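Local coordinates for protein phosphoethanolamine N-methyltransferase 1 (PDB 4KRG) that probably catalyses transfer of a methyl group from S-adenosylmethionine to phosphoethanolamine, an early step of nematode phosphocholine biosynthesis, at residues N145-L150 and T236-A241; Q418-T421 and N427-I430. All coordinates share one frame; numbering follows the deposited sequence.

Interaction 1 (N145-L150 and T236-A241)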
loop_
_atom_site.group_PDB
_atom_site.type_symbol
_atom_site.label_atom_id
_atom_site.label_comp_id
_atom_site.label_asym_id
_atom_site.label_seq_id
_atom_site.Cartn_x
_atom_site.Cartn_y
_atom_site.Cartn_z
ATOM N N ASN A 145 15.470 12.341 -7.211
ATOM C CA ASN A 145 15.152 13.600 -7.881
ATOM C C ASN A 145 13.902 14.253 -7.303
ATOM O O ASN A 145 13.880 15.457 -7.056
ATOM C CB ASN A 145 14.981 13.376 -9.382
ATOM C CG ASN A 145 16.229 13.713 -10.166
ATOM O OD1 ASN A 145 16.937 14.669 -9.844
ATOM N ND2 ASN A 145 16.512 12.928 -11.196
ATOM N N ALA A 146 12.863 13.453 -7.089
ATOM C CA ALA A 146 11.645 13.939 -6.459
ATOM C C ALA A 146 11.990 14.526 -5.105
ATOM O O ALA A 146 11.465 15.555 -4.700
ATOM C CB ALA A 146 10.645 12.812 -6.307
HETATM N N MSE A 147 12.893 13.858 -4.405
HETATM C CA MSE A 147 13.315 14.310 -3.094
HETATM C C MSE A 147 13.988 15.678 -3.171
HETATM O O MSE A 147 13.755 16.552 -2.339
HETATM C CB MSE A 147 14.265 13.286 -2.495
HETATM C CG MSE A 147 14.727 13.637 -1.112
HETATM SE SE MSE A 147 13.382 13.457 0.284
HETATM C CE MSE A 147 13.861 11.694 0.920
ATOM N N ARG A 148 14.827 15.857 -4.182
ATOM C CA ARG A 148 15.499 17.131 -4.412
ATOM C C ARG A 148 14.508 18.255 -4.718
ATOM O O ARG A 148 14.657 19.372 -4.227
ATOM C CB ARG A 148 16.485 16.979 -5.574
ATOM C CG ARG A 148 17.220 18.247 -5.959
ATOM C CD ARG A 148 18.039 18.033 -7.214
ATOM N NE ARG A 148 18.853 19.203 -7.542
ATOM C CZ ARG A 148 20.054 19.446 -7.024
ATOM N NH1 ARG A 148 20.582 18.606 -6.147
ATOM N NH2 ARG A 148 20.726 20.532 -7.383
ATOM N N TRP A 149 13.499 17.944 -5.526
ATOM C CA TRP A 149 12.530 18.926 -6.007
ATOM C C TRP A 149 11.491 19.316 -4.974
ATOM O O TRP A 149 10.950 20.415 -5.013
ATOM C CB TRP A 149 11.797 18.363 -7.213
ATOM C CG TRP A 149 12.697 17.986 -8.332
ATOM C CD1 TRP A 149 13.943 18.479 -8.589
ATOM C CD2 TRP A 149 12.416 17.033 -9.359
ATOM N NE1 TRP A 149 14.458 17.887 -9.721
ATOM C CE2 TRP A 149 13.541 16.994 -10.210
ATOM C CE3 TRP A 149 11.327 16.205 -9.643
ATOM C CZ2 TRP A 149 13.603 16.162 -11.326
ATOM C CZ3 TRP A 149 11.389 15.381 -10.750
ATOM C CH2 TRP A 149 12.520 15.365 -11.577
ATOM N N LEU A 150 11.190 18.402 -4.061
ATOM C CA LEU A 150 10.151 18.644 -3.073
ATOM C C LEU A 150 10.587 19.641 -2.003
ATOM O O LEU A 150 11.734 19.622 -1.545
ATOM C CB LEU A 150 9.726 17.330 -2.414
ATOM C CG LEU A 150 8.701 16.502 -3.183
ATOM C CD1 LEU A 150 8.520 15.143 -2.525
ATOM C CD2 LEU A 150 7.383 17.245 -3.218
ATOM N N THR A 236 3.320 9.671 0.363
ATOM C CA THR A 236 4.600 9.684 1.052
ATOM C C THR A 236 5.077 11.122 1.274
ATOM O O THR A 236 5.032 11.949 0.363
ATOM C CB THR A 236 5.625 8.894 0.231
ATOM O OG1 THR A 236 5.181 7.537 0.112
ATOM C CG2 THR A 236 6.965 8.910 0.893
ATOM N N LYS A 237 5.533 11.410 2.489
ATOM C CA LYS A 237 5.874 12.767 2.893
ATOM C C LYS A 237 7.381 12.930 3.107
ATOM O O LYS A 237 8.025 12.054 3.686
ATOM C CB LYS A 237 5.124 13.118 4.183
ATOM C CG LYS A 237 5.138 14.596 4.535
ATOM C CD LYS A 237 4.420 14.859 5.852
ATOM C CE LYS A 237 4.379 16.342 6.170
ATOM N NZ LYS A 237 3.747 16.576 7.496
ATOM N N LYS A 238 7.934 14.051 2.644
ATOM C CA LYS A 238 9.345 14.377 2.851
ATOM C C LYS A 238 9.526 15.000 4.228
ATOM O O LYS A 238 8.997 16.074 4.505
ATOM C CB LYS A 238 9.836 15.347 1.773
ATOM C CG LYS A 238 11.201 15.948 2.031
ATOM C CD LYS A 238 11.579 16.912 0.921
ATOM C CE LYS A 238 12.888 17.622 1.214
ATOM N NZ LYS A 238 13.288 18.483 0.065
ATOM N N VAL A 239 10.267 14.315 5.093
ATOM C CA VAL A 239 10.429 14.739 6.478
ATOM C C VAL A 239 11.897 14.648 6.895
ATOM O O VAL A 239 12.672 13.919 6.287
ATOM C CB VAL A 239 9.565 13.878 7.429
ATOM C CG1 VAL A 239 8.088 14.016 7.093
ATOM C CG2 VAL A 239 9.993 12.431 7.348
ATOM N N PRO A 240 12.284 15.397 7.936
ATOM C CA PRO A 240 13.698 15.398 8.322
ATOM C C PRO A 240 14.166 14.047 8.866
ATOM O O PRO A 240 13.407 13.365 9.549
ATOM C CB PRO A 240 13.753 16.448 9.435
ATOM C CG PRO A 240 12.528 17.301 9.224
ATOM C CD PRO A 240 11.494 16.355 8.729
ATOM N N ALA A 241 15.400 13.668 8.550
ATOM C CA ALA A 241 16.016 12.481 9.126
ATOM C C ALA A 241 17.287 12.884 9.868
ATOM O O ALA A 241 18.393 12.609 9.401
ATOM C CB ALA A 241 16.337 11.475 8.049
#
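Lys238 reaches from strand 231-240 to the C-terminal end of helix 136-149, where its ammonium group meets the backbone oxygens of Met147 and Leu150. The setting is the Rossmann-like sheet of a class I methyltransferase: strand 231-240 runs antiparallel to strand 154-161, and the helix, which leads into that neighbouring strand, packs against the sheet.

The polar part is a lysine ammonium group hydrogen-bonded to two backbone oxygens at the end of the helix. NZ of Lys238 donates to O of Met147 over 3.1 Å, in a bond almost collinear with the carbonyl (172°), and to O of Leu150 over 2.5 Å, a length so short that its exact value is doubtful. The second approach is more bent, 145° at the oxygen, with the donor lifted out of the carbonyl plane. A positive charge here probably suits the partial negative charge of the helix terminus. Trp209 of strand 208-218 adds a cation-pi contact to the same lysine.

The apolar part runs along the lysine stem. With CG opposite the backbone N (chi1 169°) and every later torsion extended, the methylenes form a straight rod from the strand to the helix end. Leu150 meets it from one residue beyond the helix, its CB 3.8 Å from CD of Lys238. Met147, a selenomethionine whose chain bends about both the CB-CG and the CG-SE bonds, lays its selenium across the rod, SE standing 3.7 Å from CG of Lys238.

Interaction 2 (Q418-T421 and N427-I430); sequences QRMT and NITI
Ile428 points its longer branch end-on at helix 413-422, and the terminal methyl settles against two consecutive residues, Met420 and Thr421. CG1 lies opposite the carbonyl carbon (chi1 -64°), and the next torsion is extended, which carries CD1 straight out from the strand instead of folding it back. The shorter branch, CG2, takes no close part. From the helix, Met420 offers the root of its side chain: its CB is 3.6 Å from CD1 of Ile428, an ordinary apolar contact. Thr421 comes in obliquely with its hydroxyl leading, OG1 standing 3.4 Å from the same CD1 while its own methyl is turned elsewhere. Seen from CD1, the two touching atoms are roughly at right angles, so the methyl meets the helix at two separate points.

The contact belongs to the second, C-terminal half of this di-domain enzyme, where parallel strands with packed helices followed by an antiparallel strand 458-465 suggest another methyltransferase-like Rossmann fold. Helix 413-422 turns through a short loop into strand 428-432, which pairs with 458-465, and Ile428 packs back onto the helix just left.

Beyond its CB, Met420, a selenomethionine, bends at its last torsion, and its side chain touches Ile462 and Ala464 of strand 458-465; Ile428 also touches Ala464. The helix holds the strand by a polar link as well, since Arg417 NH1 is hydrogen-bonded to O of Ile428. The hydroxyl of Thr421 makes a weak hydrogen bond of its own, to the backbone oxygen of Arg417 one turn earlier.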
loop_
_atom_site.group_PDB
_atom_site.type_symbol
_atom_site.label_atom_id
_atom_site.label_comp_id
_atom_site.label_asym_id
_atom_site.label_seq_id
_atom_site.Cartn_x
_atom_site.Cartn_y
_atom_site.Cartn_z
ATOM N N GLN A 418 -6.099 -2.969 33.954
ATOM C CA GLN A 418 -5.802 -1.581 34.253
ATOM C C GLN A 418 -5.298 -0.811 33.033
ATOM O O GLN A 418 -5.620 0.364 32.872
ATOM C CB GLN A 418 -4.839 -1.477 35.438
ATOM C CG GLN A 418 -5.466 -1.930 36.755
ATOM C CD GLN A 418 -4.571 -1.692 37.954
ATOM O OE1 GLN A 418 -3.486 -1.124 37.832
ATOM N NE2 GLN A 418 -5.021 -2.128 39.123
ATOM N N ARG A 419 -4.526 -1.464 32.169
ATOM C CA ARG A 419 -4.114 -0.827 30.926
ATOM C C ARG A 419 -5.331 -0.493 30.075
ATOM O O ARG A 419 -5.506 0.646 29.643
ATOM C CB ARG A 419 -3.164 -1.718 30.125
ATOM C CG ARG A 419 -1.702 -1.584 30.503
ATOM C CD ARG A 419 -0.798 -2.105 29.395
ATOM N NE ARG A 419 -0.752 -1.199 28.248
ATOM C CZ ARG A 419 -0.251 -1.515 27.058
ATOM N NH1 ARG A 419 0.247 -2.726 26.838
ATOM N NH2 ARG A 419 -0.261 -0.621 26.082
HETATM N N MSE A 420 -6.176 -1.491 29.843
HETATM C CA MSE A 420 -7.338 -1.324 28.972
HETATM C C MSE A 420 -8.391 -0.389 29.556
HETATM O O MSE A 420 -9.085 0.314 28.817
HETATM C CB MSE A 420 -7.961 -2.681 28.643
HETATM C CG MSE A 420 -7.121 -3.538 27.697
HETATM SE SE MSE A 420 -8.046 -5.167 27.221
HETATM C CE MSE A 420 -9.524 -4.377 26.250
ATOM N N THR A 421 -8.520 -0.399 30.879
ATOM C CA THR A 421 -9.412 0.532 31.570
ATOM C C THR A 421 -8.871 1.961 31.479
ATOM O O THR A 421 -9.637 2.921 31.397
ATOM C CB THR A 421 -9.655 0.104 33.042
ATOM O OG1 THR A 421 -10.573 -0.998 33.067
ATOM C CG2 THR A 421 -10.232 1.235 33.860
ATOM N N ASN A 427 -16.222 -3.407 30.435
ATOM C CA ASN A 427 -16.673 -4.790 30.371
ATOM C C ASN A 427 -15.559 -5.706 29.880
ATOM O O ASN A 427 -15.710 -6.421 28.890
ATOM C CB ASN A 427 -17.907 -4.907 29.478
ATOM C CG ASN A 427 -18.989 -3.918 29.856
ATOM O OD1 ASN A 427 -19.151 -3.570 31.029
ATOM N ND2 ASN A 427 -19.737 -3.453 28.862
ATOM N N ILE A 428 -14.431 -5.660 30.578
ATOM C CA ILE A 428 -13.257 -6.446 30.225
ATOM C C ILE A 428 -13.352 -7.847 30.817
ATOM O O ILE A 428 -13.561 -8.003 32.016
ATOM C CB ILE A 428 -11.983 -5.799 30.782
ATOM C CG1 ILE A 428 -11.754 -4.428 30.148
ATOM C CG2 ILE A 428 -10.791 -6.694 30.554
ATOM C CD1 ILE A 428 -10.670 -3.623 30.837
ATOM N N THR A 429 -13.205 -8.864 29.977
ATOM C CA THR A 429 -13.062 -10.232 30.455
ATOM C C THR A 429 -11.754 -10.782 29.911
ATOM O O THR A 429 -11.332 -10.414 28.819
ATOM C CB THR A 429 -14.245 -11.127 30.032
ATOM O OG1 THR A 429 -14.395 -11.092 28.609
ATOM C CG2 THR A 429 -15.525 -10.646 30.680
ATOM N N ILE A 430 -11.101 -11.643 30.680
ATOM C CA ILE A 430 -9.829 -12.208 30.264
ATOM C C ILE A 430 -9.855 -13.718 30.453
ATOM O O ILE A 430 -10.099 -14.195 31.554
ATOM C CB ILE A 430 -8.668 -11.633 31.088
ATOM C CG1 ILE A 430 -8.615 -10.111 30.964
ATOM C CG2 ILE A 430 -7.351 -12.254 30.660
ATOM C CD1 ILE A 430 -7.507 -9.479 31.772
#

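In the fold
Interactions 1 and 2 show one principle, helix against sheet, solved in two chemistries: a charged tip with an apolar stem in the first, a single methyl in the second. They follow each other in the chain without overlap, and lie far apart, 42 Å between centres and about 25 Å between nearest atoms. Interaction 1 belongs to the half that holds S-adenosylhomocysteine and phosphoethanolamine. Its residues do not line the phosphoethanolamine pocket, but its helix follows shortly after the pocket residues Trp129, Met132 and Tyr133, and the neighbouring strand 154-161 ends at Ser161, another of them. Interaction 2 sits in the other half, near the C-terminus, 33 Å from the chain's centre.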